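Local atomic coordinates of putative flagellar motor switch protein FliN (Thermotoga maritima, PDB entry 1O6A), a protein that probably forms part of the C-ring switch complex of the bacterial flagellar motor, where FliN proteins help set the direction of rotation. Residues L48-L51 against V56-L59; R67-V72 against G78-E83. All coordinates share one frame; numbering follows the deposited sequence. Where two conformers were deposited one is given.

Contact 1 (L48-L51 against V56-L59); sequences LDKL and VDIL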
loop_
_atom_site.group_PDB
_atom_site.type_symbol
_atom_site.label_atom_id
_atom_site.label_comp_id
_atom_site.label_asym_id
_atom_site.label_seq_id
_atom_site.Cartn_x
_atom_site.Cartn_y
_atom_site.Cartn_z
ATOM N N LEU A 48 -6.191 1.643 -11.504
ATOM C CA LEU A 48 -4.880 1.970 -11.008
ATOM C C LEU A 48 -3.784 1.822 -12.091
ATOM O O LEU A 48 -3.991 1.232 -13.155
ATOM C CB LEU A 48 -4.550 1.062 -9.837
ATOM C CG LEU A 48 -5.531 1.064 -8.674
ATOM C CD1 LEU A 48 -5.169 -0.129 -7.744
ATOM C CD2 LEU A 48 -5.504 2.398 -7.986
ATOM N N ASP A 49 -2.630 2.386 -11.787
ATOM C CA ASP A 49 -1.509 2.443 -12.684
ATOM C C ASP A 49 -0.727 1.149 -12.772
ATOM O O ASP A 49 0.195 1.070 -13.532
ATOM C CB ASP A 49 -0.575 3.638 -12.321
ATOM C CG ASP A 49 0.149 3.509 -10.910
ATOM O OD1 ASP A 49 0.020 2.510 -10.117
ATOM O OD2 ASP A 49 0.919 4.449 -10.519
ATOM N N LYS A 50 -1.174 0.116 -12.108
ATOM C CA LYS A 50 -0.504 -1.183 -12.127
ATOM C C LYS A 50 -1.117 -2.146 -13.165
ATOM O O LYS A 50 -2.327 -2.238 -13.313
ATOM C CB LYS A 50 -0.566 -1.767 -10.724
ATOM C CG LYS A 50 0.383 -3.014 -10.540
ATOM C CD LYS A 50 0.433 -3.566 -9.104
ATOM C CE LYS A 50 1.192 -2.608 -8.154
ATOM N NZ LYS A 50 2.574 -2.359 -8.582
ATOM N N LEU A 51 -0.254 -2.833 -13.908
ATOM C CA LEU A 51 -0.667 -3.749 -14.935
ATOM C C LEU A 51 -0.709 -5.173 -14.422
ATOM O O LEU A 51 0.085 -5.573 -13.586
ATOM C CB LEU A 51 0.276 -3.681 -16.173
ATOM C CG LEU A 51 0.436 -2.289 -16.809
ATOM C CD1 LEU A 51 1.668 -2.182 -17.705
ATOM C CD2 LEU A 51 -0.776 -1.875 -17.553
ATOM N N VAL A 56 3.249 -6.444 -6.621
ATOM C CA VAL A 56 2.804 -5.374 -5.727
ATOM C C VAL A 56 4.028 -4.695 -5.151
ATOM O O VAL A 56 5.130 -5.276 -5.139
ATOM C CB VAL A 56 1.893 -5.868 -4.583
ATOM C CG1 VAL A 56 0.630 -6.458 -5.183
ATOM C CG2 VAL A 56 2.589 -6.820 -3.658
ATOM N N ASP A 57 3.856 -3.468 -4.729
ATOM C CA ASP A 57 4.968 -2.700 -4.192
ATOM C C ASP A 57 5.077 -2.784 -2.670
ATOM O O ASP A 57 4.069 -2.754 -1.969
ATOM C CB ASP A 57 4.820 -1.241 -4.572
ATOM C CG ASP A 57 4.671 -1.071 -6.080
ATOM O OD1 ASP A 57 5.573 -1.567 -6.790
ATOM O OD2 ASP A 57 3.644 -0.607 -6.625
ATOM N N ILE A 58 6.316 -2.800 -2.175
ATOM C CA ILE A 58 6.558 -2.922 -0.745
ATOM C C ILE A 58 7.391 -1.747 -0.314
ATOM O O ILE A 58 8.500 -1.584 -0.799
ATOM C CB ILE A 58 7.334 -4.216 -0.444
ATOM C CG1 ILE A 58 6.553 -5.437 -0.943
ATOM C CG2 ILE A 58 7.638 -4.328 1.039
ATOM C CD1 ILE A 58 7.418 -6.628 -1.123
ATOM N N LEU A 59 6.805 -0.890 0.520
ATOM C CA LEU A 59 7.439 0.353 0.957
ATOM C C LEU A 59 7.776 0.253 2.441
ATOM O O LEU A 59 6.998 -0.296 3.231
ATOM C CB LEU A 59 6.515 1.540 0.729
ATOM C CG LEU A 59 6.278 1.851 -0.756
ATOM C CD1 LEU A 59 5.176 0.979 -1.327
ATOM C CD2 LEU A 59 5.991 3.321 -0.944
#

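Contact 2 (R67-V72 against G78-E83); sequences RGEVVV and GVRITE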
loop_
_atom_site.group_PDB
_atom_site.type_symbol
_atom_site.label_atom_id
_atom_site.label_comp_id
_atom_site.label_asym_id
_atom_site.label_seq_id
_atom_site.Cartn_x
_atom_site.Cartn_y
_atom_site.Cartn_z
ATOM N N ARG A 67 9.426 -5.528 -4.280
ATOM C CA ARG A 67 8.126 -5.864 -4.882
ATOM C C ARG A 67 7.876 -7.342 -4.665
ATOM O O ARG A 67 8.822 -8.097 -4.330
ATOM C CB ARG A 67 8.120 -5.478 -6.365
ATOM C CG ARG A 67 8.344 -3.977 -6.610
ATOM C CD ARG A 67 7.792 -3.384 -8.001
ATOM N NE ARG A 67 8.407 -4.100 -9.084
ATOM C CZ ARG A 67 8.036 -3.999 -10.356
ATOM N NH1 ARG A 67 7.069 -3.187 -10.688
ATOM N NH2 ARG A 67 8.627 -4.744 -11.281
ATOM N N GLY A 68 6.628 -7.770 -4.760
ATOM C CA GLY A 68 6.319 -9.148 -4.521
ATOM C C GLY A 68 4.972 -9.606 -4.989
ATOM O O GLY A 68 4.242 -8.905 -5.693
ATOM N N GLU A 69 4.656 -10.823 -4.607
ATOM C CA GLU A 69 3.396 -11.456 -4.973
ATOM C C GLU A 69 2.593 -11.789 -3.716
ATOM O O GLU A 69 3.129 -12.093 -2.658
ATOM C CB GLU A 69 3.648 -12.686 -5.851
ATOM C CG GLU A 69 4.467 -13.776 -5.208
ATOM C CD GLU A 69 4.789 -14.950 -6.148
ATOM O OE1 GLU A 69 4.129 -15.068 -7.209
ATOM O OE2 GLU A 69 5.679 -15.759 -5.803
ATOM N N VAL A 70 1.280 -11.654 -3.824
ATOM C CA VAL A 70 0.364 -11.832 -2.699
ATOM C C VAL A 70 0.212 -13.305 -2.366
ATOM O O VAL A 70 0.067 -14.138 -3.260
ATOM C CB VAL A 70 -1.036 -11.180 -3.026
ATOM C CG1 VAL A 70 -1.937 -11.249 -1.812
ATOM C CG2 VAL A 70 -0.848 -9.770 -3.441
ATOM N N VAL A 71 0.307 -13.622 -1.073
ATOM C CA VAL A 71 0.080 -14.956 -0.534
ATOM C C VAL A 71 -0.829 -14.896 0.695
ATOM O O VAL A 71 -1.014 -13.855 1.294
ATOM C CB VAL A 71 1.413 -15.647 -0.150
ATOM C CG1 VAL A 71 2.281 -15.791 -1.362
ATOM C CG2 VAL A 71 2.194 -14.835 0.887
ATOM N N VAL A 72 -1.468 -16.022 0.994
ATOM C CA VAL A 72 -2.235 -16.214 2.220
ATOM C C VAL A 72 -1.298 -16.841 3.264
ATOM O O VAL A 72 -0.627 -17.835 3.004
ATOM C CB VAL A 72 -3.412 -17.138 1.977
ATOM C CG1 VAL A 72 -4.087 -17.525 3.305
ATOM C CG2 VAL A 72 -4.428 -16.447 1.047
ATOM N N GLY A 78 -0.390 -11.842 2.996
ATOM C CA GLY A 78 1.025 -11.538 3.053
ATOM C C GLY A 78 1.588 -11.292 1.661
ATOM O O GLY A 78 0.847 -11.359 0.665
ATOM N N VAL A 79 2.906 -11.041 1.603
ATOM C CA VAL A 79 3.606 -10.862 0.337
ATOM C C VAL A 79 4.906 -11.686 0.379
ATOM O O VAL A 79 5.600 -11.730 1.408
ATOM C CB VAL A 79 3.776 -9.318 0.028
ATOM C CG1 VAL A 79 4.714 -8.622 1.026
ATOM C CG2 VAL A 79 4.226 -9.073 -1.406
ATOM N N ARG A 80 5.207 -12.380 -0.716
ATOM C CA ARG A 80 6.471 -13.058 -0.894
ATOM C C ARG A 80 7.305 -12.144 -1.767
ATOM O O ARG A 80 6.858 -11.731 -2.854
ATOM C CB ARG A 80 6.264 -14.388 -1.594
ATOM C CG ARG A 80 7.575 -15.168 -1.798
ATOM C CD ARG A 80 7.359 -16.371 -2.632
ATOM N NE ARG A 80 6.529 -17.334 -1.917
ATOM C CZ ARG A 80 5.359 -17.775 -2.330
ATOM N NH1 ARG A 80 4.830 -17.377 -3.476
ATOM N NH2 ARG A 80 4.709 -18.655 -1.593
ATOM N N ILE A 81 8.496 -11.807 -1.296
ATOM C CA ILE A 81 9.383 -10.901 -2.024
ATOM C C ILE A 81 9.870 -11.574 -3.322
ATOM O O ILE A 81 10.434 -12.679 -3.294
ATOM C CB ILE A 81 10.565 -10.480 -1.112
ATOM C CG1 ILE A 81 10.060 -9.503 -0.045
ATOM C CG2 ILE A 81 11.715 -9.875 -1.908
ATOM C CD1 ILE A 81 11.025 -9.272 1.088
ATOM N N THR A 82 9.673 -10.885 -4.437
ATOM C CA THR A 82 10.155 -11.317 -5.747
ATOM C C THR A 82 11.268 -10.419 -6.299
ATOM O O THR A 82 11.976 -10.817 -7.194
ATOM C CB THR A 82 9.040 -11.400 -6.751
ATOM O OG1 THR A 82 8.394 -10.119 -6.922
ATOM C CG2 THR A 82 7.938 -12.378 -6.288
ATOM N N GLU A 83 11.368 -9.184 -5.818
ATOM C CA GLU A 83 12.385 -8.248 -6.257
ATOM C C GLU A 83 12.787 -7.446 -5.024
ATOM O O GLU A 83 11.946 -6.998 -4.265
ATOM C CB GLU A 83 11.880 -7.274 -7.332
ATOM C CG GLU A 83 11.431 -7.903 -8.642
ATOM C CD GLU A 83 10.726 -6.907 -9.539
ATOM O OE1 GLU A 83 11.074 -5.702 -9.499
ATOM O OE2 GLU A 83 9.790 -7.315 -10.250
#

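Contact 1 (L48-L51 against V56-L59)
Lys50 reaches across to Asp57 and joins it in a salt bridge, its NZ lying 2.8 Å from Asp57 OD2. The two side chains approach from opposite directions, and the ammonium group meets OD2 from above the carboxylate plane, 42° out of it. The other oxygen, Asp57 OD1, is farther off, 3.6 Å from Lys50 NZ. The shape of the lysine chain explains the approach: CG is anti to the backbone N (chi1 -168°), which sends the chain out toward strand 56-60, and bends at chi3 and chi4 then fold its end down onto the acid. On the way, Lys50 CE packs against the backbone of Val56, 4.0 Å from its CA. The side chain of Val56 leaves on the side away from segment 48-51 and packs on Val70 and Val79, so the valine offers its main chain here. The backbones themselves stay well apart, with 8.3 Å between Lys50 CA and Val56 CA, and the bridge is built by one long side chain instead of a ladder of strand bonds. Lys50 NZ also donates to Pro55 O, just ahead of the second strand, while Phe77 of the second subunit packs on the lysine. With an alanine in place of Lys50, the carboxylate of Asp57 would probably lose its ammonium partner and Pro55 O this donor, and a gap would be likely to open beside the main chain of Val56. A lysine that is buried in the dimer thus has its charge met by one carboxylate oxygen and one carbonyl, and this pairing ties the end of strand 45-51 to the start of strand 56-60, close to the subunit interface.

Contact 2 (R67-V72 against G78-E83)
Arg67 and Glu83 run side by side on one face of the sheet, and the arginine grips the acid side-on. Its NH2 meets the syn lone pair of Glu83 OE2 at 3.0 Å, while Arg67 NE bonds to Glu83 OE1 at 3.1 Å from above the carboxylate, the two flat groups being turned 65° apart. Farther along the same face, Glu69 and Arg80 likewise lie side by side, pointing the same way, but with a single bond: Arg80 NH1 approaches Glu69 OE2 at 3.0 Å from well above the carboxylate plane, and the planes stand 83° apart. Val71 crosses Arg80 at about a right angle and lays CG1 over one face of the guanidinium, 3.4 Å above it and offset toward the rim. Beneath these side chains the strands form an antiparallel hairpin interrupted by a classic beta bulge, in which Thr82 and Glu83 both face Arg67. Arg67 O accepts from both amides, at 2.9 Å from Thr82 N and 3.1 Å from Glu83 N. Beyond the bulge, Gly68 lies opposite Ile81, where a beta carbon would collide with Arg80 O. On the other face, Val70 CG1, anti to the backbone N, lies 3.7 Å from Gly78 O. Residues Gly78 to Arg80 also pair with a strand of the second subunit, which carries the sheet across the interface.

Contact 1 closes before contact 2 opens along the chain, and their centres lie about 12 Å apart. They meet through neighbouring strands of one antiparallel sheet, 56-60 and 63-73: Val56 N lies 2.8 Å from Gly68 O, a probable hydrogen bond, and Val56 O packs 3.2 Å from Arg67 CB. Asp57 OD1 also packs against Arg67 CD, bringing the acid of contact 1 beside the arginine of contact 2. Strand 76-84 is one of the two outermost strands of the sheet within the chain, while strand 45-51 is not one of its four strands. Leu51 and Gly78 to Arg80 each pair in an antiparallel ladder with a strand of the second subunit, so both contacts lie where strands run on across the dimer interface.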